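Long-range contacts in putative endo-1,4-beta-xylanase (Bacteroides thetaiotaomicron VPI-5482, PDB 5MSX), which probably hydrolyses O-glycosidic bonds as a calcium-binding family 43 glycoside hydrolase, consistent with an arabinofuranosidase role in breaking down the plant pectin rhamnogalacturonan II: residues Tyr329-Glu334 / Asn376-Ala381; Val335-Glu340 / Glu351-Ser356; Ser192-Glu197 / Ala226-Arg231. All blocks are in the same frame, centred on the assembly; numbering follows the deposited sequence.

How the contacts relate
Contacts 1 and 2 adjoin, with centres about 15 Å apart. Contact 2 lies on the chain between the two halves of contact 1, and they meet where I333 CG2 packs on F353 O at 3.5 Å and A330 is approached by P355. Both lie near the bound calcium of the F5/8 type C domain: the side chain of I379 is about 10 Å and that of E351 about 9 Å from the ion. Contact 3 belongs to the family 43 catalytic domain, its centre about 51 Å from that of contact 1 and about 40 Å from that of contact 2. There the side chain of A226 is about 12 Å from that of E200, the predicted proton donor.

Contact 1: residues Tyr329-Glu334 / Asn376-Ala381; sequences YASSIE and NPWIVA
Y329 lies alongside V380 and crosses W378 obliquely where strand 325-330 pairs antiparallel with strand 378-383, part of the beta-sandwich of an F5/8 type C domain. Y329 and V380 form a hydrogen-bonded pair: V380 N gives a bond of 2.9 Å to Y329 O, and Y329 N returns one to V380 O. With CG tucked between its backbone N and carbonyl carbon (chi1 55°), the tyrosine ring bends back over its strand partner, and V380 CB sits over its face, 4.0 Å from the ring centroid. A beta-branched valine suits this place, since it offers a broad aliphatic surface to the ring. The indole of W378 is turned so that the tyrosine meets it at its edge, Y329 CD1 to W378 CZ3 at 3.8 Å, while S331 CB rests over its five-membered ring, 3.5 Å from the centroid. With W378 replaced by an alanine, S331 CB would probably lose the aromatic face it packs on and Y329 its neighbour at CD1. On the other side of the sheet the small A330 lets the strands come close, its CA 4.0 Å from I379 CA, and both side chains touch W367. A backbone bond joins S331 N to W378 O at 2.8 Å. Serine suits the end of the strand because its hydroxyl can bond D373 OD2 while also serving the facing strand: S331 OG accepts the backbone N-H of W378 at 3.0 Å in a nearly straight bond, 165° at the hydrogen.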
loop_
_atom_site.group_PDB
_atom_site.type_symbol
_atom_site.label_atom_id
_atom_site.label_comp_id
_atom_site.label_asym_id
_atom_site.label_seq_id
_atom_site.Cartn_x
_atom_site.Cartn_y
_atom_site.Cartn_z
ATOM N N TYR C 329 -20.463 -51.157 9.728
ATOM C CA TYR C 329 -19.505 -52.186 10.137
ATOM C C TYR C 329 -18.336 -52.107 9.191
ATOM O O TYR C 329 -18.456 -51.521 8.128
ATOM C CB TYR C 329 -20.123 -53.599 10.155
ATOM C CG TYR C 329 -20.776 -54.047 8.859
ATOM C CD1 TYR C 329 -20.024 -54.647 7.839
ATOM C CD2 TYR C 329 -22.145 -53.879 8.655
ATOM C CE1 TYR C 329 -20.628 -55.063 6.652
ATOM C CE2 TYR C 329 -22.750 -54.282 7.471
ATOM C CZ TYR C 329 -21.990 -54.875 6.480
ATOM O OH TYR C 329 -22.598 -55.275 5.320
ATOM N N ALA C 330 -17.202 -52.673 9.585
ATOM C CA ALA C 330 -15.964 -52.490 8.845
ATOM C C ALA C 330 -15.124 -53.749 8.809
ATOM O O ALA C 330 -15.441 -54.712 9.459
ATOM C CB ALA C 330 -15.166 -51.347 9.466
ATOM N N SER C 331 -14.053 -53.712 8.028
ATOM C CA SER C 331 -13.086 -54.798 7.935
ATOM C C SER C 331 -12.291 -55.029 9.210
ATOM O O SER C 331 -11.888 -56.148 9.487
ATOM C CB SER C 331 -12.108 -54.522 6.791
ATOM O OG SER C 331 -11.333 -53.355 7.007
ATOM N N SER C 332 -12.021 -53.954 9.951
ATOM C CA SER C 332 -11.374 -54.042 11.242
ATOM C C SER C 332 -11.588 -52.753 12.031
ATOM O O SER C 332 -12.123 -51.752 11.514
ATOM C CB SER C 332 -9.877 -54.300 11.083
ATOM O OG SER C 332 -9.211 -53.172 10.562
ATOM N N ILE C 333 -11.178 -52.813 13.295
ATOM C CA ILE C 333 -11.271 -51.708 14.237
ATOM C C ILE C 333 -9.952 -51.678 14.989
ATOM O O ILE C 333 -9.527 -52.720 15.527
ATOM C CB ILE C 333 -12.440 -51.897 15.221
ATOM C CG1 ILE C 333 -13.764 -52.038 14.450
ATOM C CG2 ILE C 333 -12.498 -50.744 16.218
ATOM C CD1 ILE C 333 -14.926 -52.510 15.287
ATOM N N GLU C 334 -9.289 -50.511 15.007
ATOM C CA GLU C 334 -8.090 -50.352 15.794
ATOM C C GLU C 334 -8.413 -50.492 17.282
ATOM O O GLU C 334 -9.469 -50.071 17.754
ATOM C CB GLU C 334 -7.391 -49.001 15.516
ATOM C CG GLU C 334 -5.991 -48.867 16.130
ATOM C CD GLU C 334 -5.060 -50.043 15.776
ATOM O OE1 GLU C 334 -4.281 -49.922 14.810
ATOM O OE2 GLU C 334 -5.107 -51.112 16.447
ATOM N N ASN C 376 -6.759 -52.881 1.208
ATOM C CA ASN C 376 -8.201 -52.578 1.073
ATOM C C ASN C 376 -8.986 -52.732 2.393
ATOM O O ASN C 376 -9.892 -53.575 2.481
ATOM C CB ASN C 376 -8.866 -53.450 -0.004
ATOM C CG ASN C 376 -8.366 -53.155 -1.390
ATOM O OD1 ASN C 376 -7.338 -52.500 -1.581
ATOM N ND2 ASN C 376 -9.095 -53.649 -2.377
ATOM N N PRO C 377 -8.630 -51.938 3.426
ATOM C CA PRO C 377 -9.564 -51.785 4.539
ATOM C C PRO C 377 -10.863 -51.215 4.015
ATOM O O PRO C 377 -10.845 -50.452 3.047
ATOM C CB PRO C 377 -8.865 -50.783 5.472
ATOM C CG PRO C 377 -7.761 -50.176 4.684
ATOM C CD PRO C 377 -7.381 -51.188 3.648
ATOM N N TRP C 378 -11.983 -51.588 4.618
ATOM C CA TRP C 378 -13.258 -51.111 4.134
ATOM C C TRP C 378 -14.262 -50.917 5.248
ATOM O O TRP C 378 -14.132 -51.479 6.342
ATOM C CB TRP C 378 -13.811 -52.049 3.047
ATOM C CG TRP C 378 -13.937 -53.485 3.483
ATOM C CD1 TRP C 378 -13.079 -54.504 3.190
ATOM C CD2 TRP C 378 -14.979 -54.050 4.293
ATOM N NE1 TRP C 378 -13.522 -55.664 3.764
ATOM C CE2 TRP C 378 -14.689 -55.419 4.441
ATOM C CE3 TRP C 378 -16.134 -53.530 4.901
ATOM C CZ2 TRP C 378 -15.504 -56.286 5.192
ATOM C CZ3 TRP C 378 -16.942 -54.380 5.646
ATOM C CH2 TRP C 378 -16.617 -55.748 5.793
ATOM N N ILE C 379 -15.268 -50.102 4.943
ATOM C CA ILE C 379 -16.387 -49.823 5.841
ATOM C C ILE C 379 -17.657 -49.797 5.002
ATOM O O ILE C 379 -17.614 -49.403 3.841
ATOM C CB ILE C 379 -16.154 -48.480 6.612
ATOM C CG1 ILE C 379 -17.301 -48.183 7.576
ATOM C CG2 ILE C 379 -15.912 -47.309 5.659
ATOM C CD1 ILE C 379 -16.942 -47.184 8.677
ATOM N N VAL C 380 -18.773 -50.188 5.604
ATOM C CA VAL C 380 -20.055 -50.295 4.926
ATOM C C VAL C 380 -21.112 -49.550 5.713
ATOM O O VAL C 380 -21.286 -49.809 6.892
ATOM C CB VAL C 380 -20.512 -51.782 4.852
ATOM C CG1 VAL C 380 -22.021 -51.922 4.604
ATOM C CG2 VAL C 380 -19.728 -52.548 3.797
ATOM N N ALA C 381 -21.861 -48.689 5.040
ATOM C CA ALA C 381 -23.029 -48.091 5.618
ATOM C C ALA C 381 -24.270 -48.831 5.105
ATOM O O ALA C 381 -24.395 -49.067 3.897
ATOM C CB ALA C 381 -23.099 -46.625 5.246
#

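Contact 2: residues Val335-Glu340 / Glu351-Ser356; sequences VPLKIE and EYFVPS
P336 packs obliquely against the Y352 ring, its CG 3.6 Å from Y352 CD1. Proline suits the place because its compact ring presents CB and CG as a rigid apolar patch. The next residue, L337, pairs with E351 as an antiparallel hydrogen-bonded pair: L337 N donates to E351 O and E351 N to L337 O, each at 2.9 Å. F353 comes in from the same side as the L337 side chain. With CG anti to the carbonyl carbon (chi1 -63°), its ring swings toward segment 335-340 and lays CE2 against L337 CB at 3.8 Å, while V335 O approaches the ring edge in plane, 3.4 Å from F353 CD2. E351 is buried and extends past L337, its CG anti to the backbone N (chi1 -172°). This carries the carboxylate to R281 and R366, two salt-bridge partners that would be expected to stabilise its charge away from solvent. R281 comes from the family 43 region, consistent with E351 linking that region to the F5/8 type C region. Such pairing marks a short antiparallel beta-hairpin, 337-339 with 349-351, here flanked by loop residues and consistent with a junction between the catalytic and F5/8 type C domains.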
loop_
_atom_site.group_PDB
_atom_site.type_symbol
_atom_site.label_atom_id
_atom_site.label_comp_id
_atom_site.label_asym_id
_atom_site.label_seq_id
_atom_site.Cartn_x
_atom_site.Cartn_y
_atom_site.Cartn_z
ATOM N N VAL C 335 -7.481 -51.089 18.011
ATOM C CA VAL C 335 -7.574 -51.230 19.477
ATOM C C VAL C 335 -7.592 -49.836 20.178
ATOM O O VAL C 335 -6.972 -48.906 19.669
ATOM C CB VAL C 335 -6.393 -52.120 19.975
ATOM C CG1 VAL C 335 -5.040 -51.411 19.830
ATOM C CG2 VAL C 335 -6.600 -52.579 21.404
ATOM N N PRO C 336 -8.288 -49.694 21.330
ATOM C CA PRO C 336 -8.346 -48.385 21.993
ATOM C C PRO C 336 -6.983 -47.796 22.338
ATOM O O PRO C 336 -6.021 -48.541 22.625
ATOM C CB PRO C 336 -9.130 -48.659 23.279
ATOM C CG PRO C 336 -9.928 -49.885 22.989
ATOM C CD PRO C 336 -9.102 -50.698 22.059
ATOM N N LEU C 337 -6.904 -46.468 22.282
ATOM C CA LEU C 337 -5.664 -45.729 22.571
ATOM C C LEU C 337 -5.804 -45.201 23.975
ATOM O O LEU C 337 -6.721 -44.425 24.258
ATOM C CB LEU C 337 -5.515 -44.555 21.584
ATOM C CG LEU C 337 -4.399 -43.525 21.781
ATOM C CD1 LEU C 337 -3.032 -44.187 21.695
ATOM C CD2 LEU C 337 -4.527 -42.412 20.749
ATOM N N LYS C 338 -4.896 -45.615 24.841
ATOM C CA LYS C 338 -4.846 -45.179 26.212
ATOM C C LYS C 338 -3.870 -43.999 26.190
ATOM O O LYS C 338 -2.667 -44.192 26.019
ATOM C CB LYS C 338 -4.356 -46.331 27.124
ATOM C CG LYS C 338 -5.274 -47.563 27.159
ATOM C CD LYS C 338 -6.680 -47.153 27.616
ATOM C CE LYS C 338 -7.657 -48.265 28.001
ATOM N NZ LYS C 338 -8.749 -47.718 28.893
ATOM N N ILE C 339 -4.396 -42.778 26.302
ATOM C CA ILE C 339 -3.581 -41.579 26.071
ATOM C C ILE C 339 -2.754 -41.242 27.331
ATOM O O ILE C 339 -3.285 -41.097 28.435
ATOM C CB ILE C 339 -4.450 -40.396 25.613
ATOM C CG1 ILE C 339 -5.210 -40.773 24.319
ATOM C CG2 ILE C 339 -3.601 -39.153 25.387
ATOM C CD1 ILE C 339 -6.453 -39.978 24.098
ATOM N N GLU C 340 -1.455 -41.118 27.128
ATOM C CA GLU C 340 -0.523 -40.805 28.198
ATOM C C GLU C 340 -0.574 -39.292 28.456
ATOM O O GLU C 340 -0.477 -38.503 27.518
ATOM C CB GLU C 340 0.897 -41.251 27.798
ATOM C CG GLU C 340 1.690 -41.912 28.907
ATOM C CD GLU C 340 1.014 -43.174 29.447
ATOM O OE1 GLU C 340 0.713 -44.105 28.678
ATOM O OE2 GLU C 340 0.779 -43.237 30.661
ATOM N N GLU C 351 -9.343 -43.227 23.736
ATOM C CA GLU C 351 -10.037 -43.048 22.467
ATOM C C GLU C 351 -10.357 -44.417 21.873
ATOM O O GLU C 351 -9.469 -45.272 21.782
ATOM C CB GLU C 351 -9.186 -42.294 21.459
ATOM C CG GLU C 351 -9.994 -41.941 20.206
ATOM C CD GLU C 351 -9.229 -41.133 19.146
ATOM O OE1 GLU C 351 -7.994 -40.912 19.275
ATOM O OE2 GLU C 351 -9.888 -40.701 18.147
ATOM N N TYR C 352 -11.600 -44.586 21.438
ATOM C CA TYR C 352 -12.034 -45.774 20.721
ATOM C C TYR C 352 -12.168 -45.416 19.254
ATOM O O TYR C 352 -12.244 -44.224 18.884
ATOM C CB TYR C 352 -13.380 -46.264 21.262
ATOM C CG TYR C 352 -13.324 -46.669 22.719
ATOM C CD1 TYR C 352 -12.913 -47.956 23.084
ATOM C CD2 TYR C 352 -13.669 -45.768 23.741
ATOM C CE1 TYR C 352 -12.825 -48.335 24.418
ATOM C CE2 TYR C 352 -13.589 -46.141 25.086
ATOM C CZ TYR C 352 -13.161 -47.421 25.417
ATOM O OH TYR C 352 -13.082 -47.814 26.731
ATOM N N PHE C 353 -12.243 -46.458 18.429
ATOM C CA PHE C 353 -12.102 -46.325 16.977
ATOM C C PHE C 353 -13.197 -47.046 16.218
ATOM O O PHE C 353 -12.986 -47.450 15.071
ATOM C CB PHE C 353 -10.709 -46.792 16.557
ATOM C CG PHE C 353 -9.617 -45.954 17.132
ATOM C CD1 PHE C 353 -9.480 -44.611 16.751
ATOM C CD2 PHE C 353 -8.736 -46.473 18.092
ATOM C CE1 PHE C 353 -8.477 -43.812 17.290
ATOM C CE2 PHE C 353 -7.724 -45.671 18.637
ATOM C CZ PHE C 353 -7.601 -44.331 18.236
ATOM N N VAL C 354 -14.371 -47.151 16.841
ATOM C CA VAL C 354 -15.469 -47.943 16.306
ATOM C C VAL C 354 -16.107 -47.326 15.045
ATOM O O VAL C 354 -16.112 -46.102 14.902
ATOM C CB VAL C 354 -16.544 -48.270 17.365
ATOM C CG1 VAL C 354 -15.932 -49.094 18.512
ATOM C CG2 VAL C 354 -17.271 -47.034 17.884
ATOM N N PRO C 355 -16.643 -48.169 14.132
ATOM C CA PRO C 355 -17.269 -47.705 12.874
ATOM C C PRO C 355 -18.394 -46.675 13.032
ATOM O O PRO C 355 -18.512 -45.773 12.214
ATOM C CB PRO C 355 -17.833 -49.004 12.270
ATOM C CG PRO C 355 -17.008 -50.094 12.873
ATOM C CD PRO C 355 -16.776 -49.630 14.281
ATOM N N SER C 356 -19.229 -46.808 14.059
ATOM C CA SER C 356 -20.284 -45.820 14.316
ATOM C C SER C 356 -19.745 -44.388 14.519
ATOM O O SER C 356 -20.486 -43.414 14.321
ATOM C CB SER C 356 -21.140 -46.241 15.505
ATOM O OG SER C 356 -20.319 -46.334 16.661
#

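Contact 3: residues Ser192-Glu197 / Ala226-Arg231; sequences STPRKE and AYVMSR. With EDO (1,2-ethanediol), chain Z.
P194 and V228 run antiparallel past one another, the proline ring turning CD to V228 CG1 at 3.9 Å. The valine puts that methyl anti to its carbonyl carbon (chi1 -65°), and T193 CG2 also comes near it, at 4.2 Å. Valine and proline suit the place because both offer bare hydrocarbon. Farther along, R195 lies with its aliphatic part over the small A226, CD to CB 4.2 Å apart; alanine leaves room for the chain to pass on, and the guanidinium ends in a salt bridge with D244. The loop 192-197 carries its own polar bracing. T193 OG1 donates to R195 O at 2.7 Å and also has R172 as a partner, while K196 NZ bonds to T193 O at 2.9 Å. At its start an ethanediol, probably from the crystallisation liquor, donates from O2 to S192 O at 2.8 Å. The loop links strand 187-190 to strand 203-207, from one four-stranded sheet to the next, as between blades of the five-bladed propeller of family 43. Hydrocarbon atoms make its meeting with strand 224-230, a thin apolar packing of 152 Å² in all, and the loop's conformation is likely to be set largely by its own hydrogen bonds and those to R172.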
loop_
_atom_site.group_PDB
_atom_site.type_symbol
_atom_site.label_atom_id
_atom_site.label_comp_id
_atom_site.label_asym_id
_atom_site.label_seq_id
_atom_site.Cartn_x
_atom_site.Cartn_y
_atom_site.Cartn_z
ATOM N N SER C 192 3.962 -5.468 29.246
ATOM C CA SER C 192 3.962 -5.795 30.661
ATOM C C SER C 192 2.658 -6.531 31.069
ATOM O O SER C 192 1.561 -6.066 30.768
ATOM C CB SER C 192 4.094 -4.507 31.467
ATOM O OG SER C 192 4.001 -4.804 32.836
ATOM N N THR C 193 2.795 -7.679 31.736
ATOM C CA THR C 193 1.649 -8.454 32.217
ATOM C C THR C 193 1.903 -8.941 33.661
ATOM O O THR C 193 3.051 -9.125 34.046
ATOM C CB THR C 193 1.392 -9.687 31.302
ATOM O OG1 THR C 193 2.491 -10.595 31.391
ATOM C CG2 THR C 193 1.171 -9.294 29.811
ATOM N N PRO C 194 0.840 -9.180 34.450
ATOM C CA PRO C 194 1.085 -9.655 35.815
ATOM C C PRO C 194 1.506 -11.125 35.919
ATOM O O PRO C 194 2.082 -11.520 36.927
ATOM C CB PRO C 194 -0.268 -9.428 36.510
ATOM C CG PRO C 194 -1.246 -9.460 35.419
ATOM C CD PRO C 194 -0.566 -8.799 34.262
ATOM N N ARG C 195 1.223 -11.922 34.892
ATOM C CA ARG C 195 1.724 -13.302 34.823
ATOM C C ARG C 195 2.948 -13.350 33.932
ATOM O O ARG C 195 2.888 -12.928 32.779
ATOM C CB ARG C 195 0.593 -14.231 34.384
ATOM C CG ARG C 195 -0.472 -14.244 35.478
ATOM C CD ARG C 195 -1.749 -14.910 35.083
ATOM N NE ARG C 195 -2.867 -14.530 35.952
ATOM C CZ ARG C 195 -3.075 -14.957 37.200
ATOM N NH1 ARG C 195 -2.249 -15.817 37.800
ATOM N NH2 ARG C 195 -4.146 -14.530 37.856
ATOM N N LYS C 196 4.057 -13.858 34.474
ATOM C CA LYS C 196 5.416 -13.623 33.929
ATOM C C LYS C 196 6.064 -14.767 33.122
ATOM O O LYS C 196 7.146 -14.590 32.532
ATOM C CB LYS C 196 6.379 -13.267 35.080
ATOM C CG LYS C 196 5.877 -12.232 36.085
ATOM C CD LYS C 196 5.692 -10.864 35.460
ATOM C CE LYS C 196 5.246 -9.831 36.484
ATOM N NZ LYS C 196 5.155 -8.474 35.862
ATOM N N GLU C 197 5.437 -15.937 33.106
ATOM C CA GLU C 197 6.061 -17.125 32.509
ATOM C C GLU C 197 6.049 -17.110 30.990
ATOM O O GLU C 197 5.450 -16.217 30.367
ATOM C CB GLU C 197 5.454 -18.420 33.073
ATOM C CG GLU C 197 3.939 -18.596 32.974
ATOM C CD GLU C 197 3.175 -18.012 34.167
ATOM O OE1 GLU C 197 2.426 -18.757 34.846
ATOM O OE2 GLU C 197 3.330 -16.804 34.439
ATOM N N ALA C 226 -4.480 -15.732 29.439
ATOM C CA ALA C 226 -4.669 -14.579 30.302
ATOM C C ALA C 226 -4.745 -13.340 29.425
ATOM O O ALA C 226 -4.553 -13.429 28.194
ATOM C CB ALA C 226 -3.523 -14.484 31.285
ATOM N N TYR C 227 -5.058 -12.186 30.015
ATOM C CA TYR C 227 -5.151 -10.958 29.225
ATOM C C TYR C 227 -4.940 -9.699 30.058
ATOM O O TYR C 227 -4.968 -9.735 31.278
ATOM C CB TYR C 227 -6.475 -10.860 28.440
ATOM C CG TYR C 227 -7.610 -10.309 29.235
ATOM C CD1 TYR C 227 -8.171 -11.042 30.276
ATOM C CD2 TYR C 227 -8.135 -9.041 28.976
ATOM C CE1 TYR C 227 -9.231 -10.558 31.018
ATOM C CE2 TYR C 227 -9.191 -8.541 29.733
ATOM C CZ TYR C 227 -9.741 -9.316 30.746
ATOM O OH TYR C 227 -10.805 -8.845 31.500
ATOM N N VAL C 228 -4.646 -8.627 29.325
ATOM C CA VAL C 228 -4.591 -7.256 29.788
ATOM C C VAL C 228 -5.330 -6.346 28.791
ATOM O O VAL C 228 -5.633 -6.749 27.646
ATOM C CB VAL C 228 -3.126 -6.760 29.973
ATOM C CG1 VAL C 228 -2.444 -7.550 31.068
ATOM C CG2 VAL C 228 -2.294 -6.840 28.688
ATOM N N MET C 229 -5.635 -5.133 29.235
ATOM C CA MET C 229 -6.457 -4.174 28.464
ATOM C C MET C 229 -5.819 -2.810 28.453
ATOM O O MET C 229 -5.180 -2.428 29.433
ATOM C CB MET C 229 -7.799 -3.954 29.120
ATOM C CG MET C 229 -8.766 -5.069 28.973
ATOM S SD MET C 229 -10.172 -4.764 30.071
ATOM C CE MET C 229 -9.466 -4.822 31.692
ATOM N N SER C 230 -6.028 -2.075 27.365
ATOM C CA SER C 230 -5.642 -0.679 27.325
ATOM C C SER C 230 -6.700 0.167 26.669
ATOM O O SER C 230 -7.337 -0.258 25.698
ATOM C CB SER C 230 -4.357 -0.515 26.544
ATOM O OG SER C 230 -4.090 0.868 26.390
ATOM N N ARG C 231 -6.838 1.380 27.190
ATOM C CA ARG C 231 -7.611 2.426 26.550
ATOM C C ARG C 231 -6.731 3.475 25.901
ATOM O O ARG C 231 -7.249 4.493 25.491
ATOM C CB ARG C 231 -8.514 3.118 27.585
ATOM C CG ARG C 231 -9.483 2.184 28.265
ATOM C CD ARG C 231 -10.140 2.832 29.463
ATOM N NE ARG C 231 -11.553 2.506 29.456
ATOM C CZ ARG C 231 -12.128 1.485 30.090
ATOM N NH1 ARG C 231 -11.418 0.637 30.844
ATOM N NH2 ARG C 231 -13.451 1.317 29.969
HETATM C C1 EDO Z . 1.101 -4.414 34.807
HETATM O O1 EDO Z . 1.507 -5.789 34.748
HETATM C C2 EDO Z . -0.103 -4.191 33.897
HETATM O O2 EDO Z . 0.272 -4.352 32.518
#